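Long-range contacts in K Homology domain-containing protein (Pyrococcus horikoshii, PDB 2E3U), which probably binds RNA through two KH domains joined in a single chain, as a Dim2p-like factor of pre-ribosomal RNA processing: residues K39-R44 with I100-S105; L119-L124 with T168-G173. One frame throughout, in Å; residues are numbered along the deposited sequence.

Contact 1: K39-R44 with I100-S105; sequences KIPKDR and IGRGFS
Arg-44 gives its NE hydrogen to the carbonyl oxygen of Ile-100 at the end of helix 87-101 (NE to O 2.7 Å, N-H...O angle 149°). NH1 adds a weak second bond to the same oxygen. Gly-103 N also bonds to Ile-100 O, from the face of the carbonyl plane opposite Arg-44 NE, in a Schellman motif whose C-prime residue is Gly-103, at positive phi. The cationic guanidinium sits at a helix C-terminus, where it would probably suit the helix dipole.

Bends at chi2 (-63°) and chi3 (-69°) place CD and NE, bringing NE to this oxygen. One face of the guanidinium lies over Gly-103, whose CA is 3.7 Å above the plane, displaced from the group's centre.

The van der Waals contacts centre on Gly-101. Ile-40 CB rests 3.8 Å from Gly-101 CA, and Ile-40 CG2 fills the space a beta carbon would need; Pro-41 CD sits 3.3 Å from Gly-101 O. Pro-41 CG touches NH2 of Arg-102, whose NH1 is hydrogen-bonded to Thr-168 OG1.

Ile-40 continues onto Leu-48 and Ile-100 onto Val-47; the contact joins the start of helix 42-49 to the end of helix 87-101, beside Tyr-165 of strand 161-165.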
ATOM      1  N   LYS A  39     -10.311  -4.983   7.223  1.00 24.28           N
ATOM      2  CA  LYS A  39     -11.336  -3.968   7.053  1.00 25.01           C
ATOM      3  C   LYS A  39     -10.699  -2.826   6.299  1.00 25.09           C
ATOM      4  O   LYS A  39      -9.641  -2.351   6.706  1.00 25.40           O
ATOM      5  CB  LYS A  39     -11.829  -3.501   8.439  1.00 25.44           C
ATOM      6  CG  LYS A  39     -13.178  -2.786   8.466  1.00 27.57           C
ATOM      7  CD  LYS A  39     -13.971  -3.209   9.712  1.00 28.45           C
ATOM      8  CE  LYS A  39     -15.268  -2.423   9.855  1.00 32.49           C
ATOM      9  NZ  LYS A  39     -15.905  -2.512  11.230  1.00 32.26           N
ATOM     10  N   ILE A  40     -11.332  -2.409   5.196  1.00 24.97           N
ATOM     11  CA  ILE A  40     -10.882  -1.275   4.375  1.00 24.23           C
ATOM     12  C   ILE A  40     -11.952  -0.172   4.454  1.00 24.97           C
ATOM     13  O   ILE A  40     -13.083  -0.454   4.830  1.00 25.01           O
ATOM     14  CB  ILE A  40     -10.555  -1.691   2.892  1.00 24.59           C
ATOM     15  CG1 ILE A  40     -11.838  -2.029   2.079  1.00 23.42           C
ATOM     16  CG2 ILE A  40      -9.543  -2.851   2.874  1.00 21.89           C
ATOM     17  CD1 ILE A  40     -11.589  -2.077   0.516  1.00 23.87           C
ATOM     18  N   PRO A  41     -11.590   1.091   4.139  1.00 25.27           N
ATOM     19  CA  PRO A  41     -12.590   2.174   4.192  1.00 25.88           C
ATOM     20  C   PRO A  41     -13.716   1.940   3.218  1.00 26.13           C
ATOM     21  O   PRO A  41     -13.474   1.413   2.133  1.00 26.04           O
ATOM     22  CB  PRO A  41     -11.806   3.436   3.748  1.00 25.26           C
ATOM     23  CG  PRO A  41     -10.373   3.080   3.797  1.00 24.89           C
ATOM     24  CD  PRO A  41     -10.252   1.578   3.737  1.00 25.13           C
ATOM     25  N   LYS A  42     -14.925   2.362   3.585  1.00 27.98           N
ATOM     26  CA  LYS A  42     -16.087   2.320   2.675  1.00 29.57           C
ATOM     27  C   LYS A  42     -15.798   3.048   1.349  1.00 30.36           C
ATOM     28  O   LYS A  42     -16.212   2.615   0.258  1.00 30.76           O
ATOM     29  CB  LYS A  42     -17.318   2.905   3.359  1.00 30.08           C
ATOM     30  CG  LYS A  42     -18.148   1.894   4.186  1.00 32.66           C
ATOM     31  CD  LYS A  42     -17.585   1.646   5.597  1.00 35.60           C
ATOM     32  CE  LYS A  42     -18.059   2.682   6.638  1.00 35.76           C
ATOM     33  NZ  LYS A  42     -19.535   2.657   6.939  1.00 38.08           N
ATOM     34  N   ASP A  43     -15.092   4.164   1.475  1.00 30.91           N
ATOM     35  CA  ASP A  43     -14.451   4.867   0.368  1.00 31.77           C
ATOM     36  C   ASP A  43     -13.793   3.949  -0.708  1.00 30.22           C
ATOM     37  O   ASP A  43     -13.827   4.234  -1.919  1.00 29.60           O
ATOM     38  CB  ASP A  43     -13.397   5.823   0.974  1.00 32.58           C
ATOM     39  CG  ASP A  43     -13.216   7.089   0.166  1.00 36.53           C
ATOM     40  OD1 ASP A  43     -12.170   7.201  -0.527  1.00 41.48           O
ATOM     41  OD2 ASP A  43     -14.112   7.973   0.225  1.00 37.93           O
ATOM     42  N   ARG A  44     -13.209   2.847  -0.273  1.00 28.79           N
ATOM     43  CA  ARG A  44     -12.377   2.048  -1.186  1.00 28.04           C
ATOM     44  C   ARG A  44     -13.011   0.789  -1.766  1.00 27.82           C
ATOM     45  O   ARG A  44     -12.462   0.177  -2.701  1.00 28.19           O
ATOM     46  CB  ARG A  44     -11.019   1.743  -0.543  1.00 26.63           C
ATOM     47  CG  ARG A  44     -10.241   3.006  -0.220  1.00 26.40           C
ATOM     48  CD  ARG A  44      -9.906   3.791  -1.466  1.00 22.26           C
ATOM     49  NE  ARG A  44      -8.916   3.074  -2.279  1.00 22.79           N
ATOM     50  CZ  ARG A  44      -8.451   3.508  -3.449  1.00 23.28           C
ATOM     51  NH1 ARG A  44      -7.547   2.802  -4.105  1.00 21.06           N
ATOM     52  NH2 ARG A  44      -8.860   4.677  -3.947  1.00 21.06           N
ATOM     53  N   ILE A 100      -4.917  -1.555  -1.681  1.00 16.66           N
ATOM     54  CA  ILE A 100      -6.058  -0.860  -2.295  1.00 17.55           C
ATOM     55  C   ILE A 100      -6.834  -0.004  -1.255  1.00 18.19           C
ATOM     56  O   ILE A 100      -7.140   1.155  -1.486  1.00 19.23           O
ATOM     57  CB  ILE A 100      -7.005  -1.875  -3.015  1.00 18.19           C
ATOM     58  CG1 ILE A 100      -6.227  -2.595  -4.130  1.00 16.87           C
ATOM     59  CG2 ILE A 100      -8.285  -1.155  -3.595  1.00 17.90           C
ATOM     60  CD1 ILE A 100      -6.989  -3.805  -4.743  1.00 16.34           C
ATOM     61  N   GLY A 101      -7.136  -0.585  -0.112  1.00 17.95           N
ATOM     62  CA  GLY A 101      -7.787   0.128   0.950  1.00 18.06           C
ATOM     63  C   GLY A 101      -7.051   1.344   1.429  1.00 18.61           C
ATOM     64  O   GLY A 101      -7.698   2.325   1.824  1.00 19.94           O
ATOM     65  N   ARG A 102      -5.716   1.300   1.403  1.00 18.69           N
ATOM     66  CA  ARG A 102      -4.888   2.439   1.811  1.00 19.77           C
ATOM     67  C   ARG A 102      -4.500   3.379   0.646  1.00 18.84           C
ATOM     68  O   ARG A 102      -3.479   4.104   0.684  1.00 18.05           O
ATOM     69  CB  ARG A 102      -3.648   1.918   2.547  1.00 20.40           C
ATOM     70  CG  ARG A 102      -3.956   1.319   3.907  1.00 24.86           C
ATOM     71  CD  ARG A 102      -4.310   2.435   4.895  1.00 31.07           C
ATOM     72  NE  ARG A 102      -5.734   2.688   5.028  1.00 30.51           N
ATOM     73  CZ  ARG A 102      -6.274   3.874   5.313  1.00 33.52           C
ATOM     74  NH1 ARG A 102      -5.525   4.970   5.443  1.00 34.65           N
ATOM     75  NH2 ARG A 102      -7.588   3.971   5.435  1.00 32.89           N
ATOM     76  N   GLY A 103      -5.272   3.306  -0.426  1.00 18.06           N
ATOM     77  CA  GLY A 103      -5.129   4.275  -1.491  1.00 17.76           C
ATOM     78  C   GLY A 103      -4.341   3.899  -2.727  1.00 17.77           C
ATOM     79  O   GLY A 103      -4.301   4.707  -3.648  1.00 17.43           O
ATOM     80  N   PHE A 104      -3.724   2.707  -2.776  1.00 17.06           N
ATOM     81  CA  PHE A 104      -3.099   2.243  -4.034  1.00 17.72           C
ATOM     82  C   PHE A 104      -4.182   1.857  -5.050  1.00 18.53           C
ATOM     83  O   PHE A 104      -5.180   1.229  -4.678  1.00 19.12           O
ATOM     84  CB  PHE A 104      -2.158   1.025  -3.803  1.00 16.24           C
ATOM     85  CG  PHE A 104      -0.801   1.384  -3.217  1.00 14.66           C
ATOM     86  CD1 PHE A 104      -0.487   1.062  -1.896  1.00 12.53           C
ATOM     87  CD2 PHE A 104       0.157   2.034  -3.982  1.00 13.61           C
ATOM     88  CE1 PHE A 104       0.771   1.355  -1.345  1.00 11.78           C
ATOM     89  CE2 PHE A 104       1.396   2.373  -3.449  1.00 14.19           C
ATOM     90  CZ  PHE A 104       1.714   2.034  -2.115  1.00 12.70           C
ATOM     91  N   SER A 105      -3.987   2.189  -6.325  1.00 18.93           N
ATOM     92  CA  SER A 105      -4.814   1.598  -7.379  1.00 19.31           C
ATOM     93  C   SER A 105      -4.555   0.117  -7.361  1.00 19.56           C
ATOM     94  O   SER A 105      -3.510  -0.310  -6.840  1.00 20.93           O
ATOM     95  CB  SER A 105      -4.485   2.165  -8.776  1.00 19.60           C
ATOM     96  OG  SER A 105      -3.272   1.597  -9.292  1.00 20.43           O
TER

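Contact 2: L119-L124 with T168-G173; sequences LEIINL and TVAIIG
Glu-120 and Ile-171 face each other as an antiparallel hydrogen-bonded pair, Glu-120 N giving to Ile-171 O and Ile-171 N to Glu-120 O, each at 2.8 Å. Two residues on, Ile-122 and Val-169 repeat the exchange. The straightest bond is there, from Ile-122 N to Val-169 O, with an N-H...O angle of 168° and the donor nearly in line with the C=O bond. Between and beyond these pairs lie the non-hydrogen-bonded pairs Leu-119 with Ile-172, Ile-121 with Ala-170 and Asn-123 with Thr-168. Alpha hydrogens add contacts to the carbonyls: Ala-170 CA lies 3.3 Å from Glu-120 O, which therefore receives both an N-H and a C-H.

On the face carrying Leu-119, Ile-121 and Ala-170, CD1 of Ile-121 presses against CB of Ala-170 at 3.5 Å, tighter than usual for two carbons. The other branch of Ile-121, CG2, meets CG2 of Thr-168 at 3.7 Å as the two side chains cross obliquely. Leu-119 has CG anti to its backbone N (chi1 173°), and its CD1 reaches CG1 of Ile-172 at 3.9 Å and, more distantly, CB of Ala-170. Thr-168 CG2 is also touched by OD1 of Asn-123; the Thr-168 hydroxyl is hydrogen-bonded to Tyr-165 O and to Arg-102 NH1.

Strand 168-173 is the middle strand of the antiparallel sheet in the second KH domain, between 118-123 and 161-165; this 1-3-2 order, in a beta-alpha-alpha-beta-beta-alpha succession, is that of a type I KH fold. Glu-120, Ile-122, Val-169 and Ile-171 face helix 175-189, where Glu-120 forms a salt bridge with Lys-182; on the other face, Leu-119 and Ile-172 pack against helix 87-101 of the first domain. Leu-124, just past the strand, packs on helix 136-144.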
ATOM      1  N   LEU A 119       4.300  -5.039   2.020  1.00 22.05           N
ATOM      2  CA  LEU A 119       3.473  -3.885   2.231  1.00 22.75           C
ATOM      3  C   LEU A 119       3.801  -3.397   3.620  1.00 22.49           C
ATOM      4  O   LEU A 119       3.922  -4.207   4.519  1.00 21.58           O
ATOM      5  CB  LEU A 119       1.984  -4.260   2.158  1.00 21.08           C
ATOM      6  CG  LEU A 119       1.011  -3.170   2.536  1.00 21.91           C
ATOM      7  CD1 LEU A 119       1.104  -1.903   1.635  1.00 19.13           C
ATOM      8  CD2 LEU A 119      -0.441  -3.754   2.570  1.00 21.42           C
ATOM      9  N   GLU A 120       3.951  -2.085   3.784  1.00 23.25           N
ATOM     10  CA  GLU A 120       4.106  -1.492   5.096  1.00 25.30           C
ATOM     11  C   GLU A 120       3.184  -0.287   5.205  1.00 25.48           C
ATOM     12  O   GLU A 120       3.270   0.619   4.401  1.00 25.66           O
ATOM     13  CB  GLU A 120       5.582  -1.116   5.410  1.00 24.92           C
ATOM     14  CG  GLU A 120       5.719  -0.117   6.610  1.00 26.67           C
ATOM     15  CD  GLU A 120       6.943  -0.309   7.503  1.00 27.97           C
ATOM     16  OE1 GLU A 120       6.909   0.163   8.666  1.00 35.18           O
ATOM     17  OE2 GLU A 120       7.956  -0.908   7.082  1.00 31.59           O
ATOM     18  N   ILE A 121       2.298  -0.297   6.194  1.00 26.72           N
ATOM     19  CA  ILE A 121       1.416   0.845   6.477  1.00 28.00           C
ATOM     20  C   ILE A 121       1.864   1.618   7.721  1.00 28.52           C
ATOM     21  O   ILE A 121       2.015   1.067   8.806  1.00 27.82           O
ATOM     22  CB  ILE A 121      -0.057   0.444   6.722  1.00 27.83           C
ATOM     23  CG1 ILE A 121      -0.533  -0.676   5.798  1.00 30.11           C
ATOM     24  CG2 ILE A 121      -0.980   1.671   6.663  1.00 28.92           C
ATOM     25  CD1 ILE A 121      -0.636  -0.314   4.396  1.00 34.90           C
ATOM     26  N   ILE A 122       2.036   2.921   7.542  1.00 29.71           N
ATOM     27  CA  ILE A 122       2.486   3.817   8.593  1.00 30.39           C
ATOM     28  C   ILE A 122       1.356   4.779   8.956  1.00 30.64           C
ATOM     29  O   ILE A 122       0.803   5.437   8.081  1.00 30.06           O
ATOM     30  CB  ILE A 122       3.728   4.642   8.102  1.00 30.45           C
ATOM     31  CG1 ILE A 122       4.936   3.730   7.861  1.00 31.91           C
ATOM     32  CG2 ILE A 122       4.104   5.713   9.090  1.00 29.90           C
ATOM     33  CD1 ILE A 122       5.248   2.794   9.055  1.00 34.30           C
ATOM     34  N   ASN A 123       1.018   4.862  10.243  1.00 31.71           N
ATOM     35  CA  ASN A 123       0.096   5.904  10.696  1.00 32.36           C
ATOM     36  C   ASN A 123       0.874   7.205  10.788  1.00 31.46           C
ATOM     37  O   ASN A 123       1.880   7.284  11.481  1.00 30.50           O
ATOM     38  CB  ASN A 123      -0.550   5.558  12.049  1.00 33.55           C
ATOM     39  CG  ASN A 123      -1.412   4.284  11.997  1.00 36.53           C
ATOM     40  OD1 ASN A 123      -2.415   4.216  11.269  1.00 39.62           O
ATOM     41  ND2 ASN A 123      -1.035   3.279  12.800  1.00 36.26           N
ATOM     42  N   LEU A 124       0.407   8.211  10.056  1.00 31.89           N
ATOM     43  CA  LEU A 124       1.078   9.506   9.953  1.00 32.95           C
ATOM     44  C   LEU A 124       1.280  10.108  11.320  1.00 34.34           C
ATOM     45  O   LEU A 124       2.245  10.846  11.563  1.00 34.77           O
ATOM     46  CB  LEU A 124       0.268  10.470   9.095  1.00 32.47           C
ATOM     47  CG  LEU A 124       0.343  10.299   7.581  1.00 32.39           C
ATOM     48  CD1 LEU A 124      -0.516  11.325   6.876  1.00 32.42           C
ATOM     49  CD2 LEU A 124       1.767  10.367   7.125  1.00 31.25           C
ATOM     50  N   THR A 168      -2.676   7.617   6.818  1.00 22.65           N
ATOM     51  CA  THR A 168      -1.549   6.694   6.625  1.00 20.96           C
ATOM     52  C   THR A 168      -0.708   7.064   5.434  1.00 20.34           C
ATOM     53  O   THR A 168      -1.151   7.794   4.555  1.00 19.56           O
ATOM     54  CB  THR A 168      -1.995   5.237   6.409  1.00 21.00           C
ATOM     55  OG1 THR A 168      -2.768   5.145   5.202  1.00 21.52           O
ATOM     56  CG2 THR A 168      -2.812   4.685   7.612  1.00 21.31           C
ATOM     57  N   VAL A 169       0.517   6.535   5.418  1.00 20.33           N
ATOM     58  CA  VAL A 169       1.324   6.400   4.219  1.00 19.67           C
ATOM     59  C   VAL A 169       1.522   4.911   4.092  1.00 19.82           C
ATOM     60  O   VAL A 169       1.762   4.251   5.093  1.00 20.99           O
ATOM     61  CB  VAL A 169       2.749   7.050   4.336  1.00 20.02           C
ATOM     62  CG1 VAL A 169       3.411   7.197   2.965  1.00 16.79           C
ATOM     63  CG2 VAL A 169       2.660   8.373   4.958  1.00 21.96           C
ATOM     64  N   ALA A 170       1.431   4.374   2.875  1.00 19.24           N
ATOM     65  CA  ALA A 170       1.650   2.933   2.660  1.00 18.93           C
ATOM     66  C   ALA A 170       2.754   2.738   1.613  1.00 18.81           C
ATOM     67  O   ALA A 170       2.834   3.499   0.667  1.00 19.35           O
ATOM     68  CB  ALA A 170       0.364   2.232   2.237  1.00 17.21           C
ATOM     69  N   ILE A 171       3.593   1.726   1.807  1.00 17.69           N
ATOM     70  CA  ILE A 171       4.783   1.511   1.011  1.00 16.81           C
ATOM     71  C   ILE A 171       4.807   0.069   0.532  1.00 16.41           C
ATOM     72  O   ILE A 171       4.437  -0.838   1.273  1.00 16.13           O
ATOM     73  CB  ILE A 171       6.078   1.827   1.800  1.00 17.00           C
ATOM     74  CG1 ILE A 171       5.938   3.162   2.556  1.00 17.04           C
ATOM     75  CG2 ILE A 171       7.289   1.853   0.844  1.00 16.01           C
ATOM     76  CD1 ILE A 171       7.147   3.548   3.484  1.00 18.07           C
ATOM     77  N   ILE A 172       5.187  -0.126  -0.732  1.00 15.86           N
ATOM     78  CA  ILE A 172       5.338  -1.453  -1.334  1.00 15.24           C
ATOM     79  C   ILE A 172       6.717  -1.533  -1.925  1.00 14.29           C
ATOM     80  O   ILE A 172       7.115  -0.656  -2.673  1.00 13.86           O
ATOM     81  CB  ILE A 172       4.287  -1.758  -2.451  1.00 15.67           C
ATOM     82  CG1 ILE A 172       2.876  -1.820  -1.870  1.00 15.51           C
ATOM     83  CG2 ILE A 172       4.616  -3.092  -3.104  1.00 17.08           C
ATOM     84  CD1 ILE A 172       1.754  -1.740  -2.932  1.00 14.01           C
ATOM     85  N   GLY A 173       7.464  -2.553  -1.540  1.00 14.46           N
ATOM     86  CA  GLY A 173       8.857  -2.633  -1.889  1.00 15.18           C
ATOM     87  C   GLY A 173       9.475  -3.879  -1.338  1.00 15.81           C
ATOM     88  O   GLY A 173       8.876  -4.550  -0.515  1.00 15.87           O
TER

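How the contacts relate
The two contacts follow one another along the chain, with centres 13 Å apart, and meet where the first KH domain rests on the sheet of the second. Arg-102, just past the helix end in contact 1, ties it to contact 2 through the probable bond from NH1 to Thr-168 OG1, 2.8 Å long, while its CG lies 3.7 Å from CD1 of Ile-121. Phe-104 brings ring atoms CZ and CE1 to the middle strand: CZ is 3.3 Å from Ala-170 O and CE1 3.6 Å from Ile-172 CD1. The turn that closes helix 87-101 thus serves both contacts, its carbonyl end holding Arg-44 and its side chains covering part of the 168-173 strand.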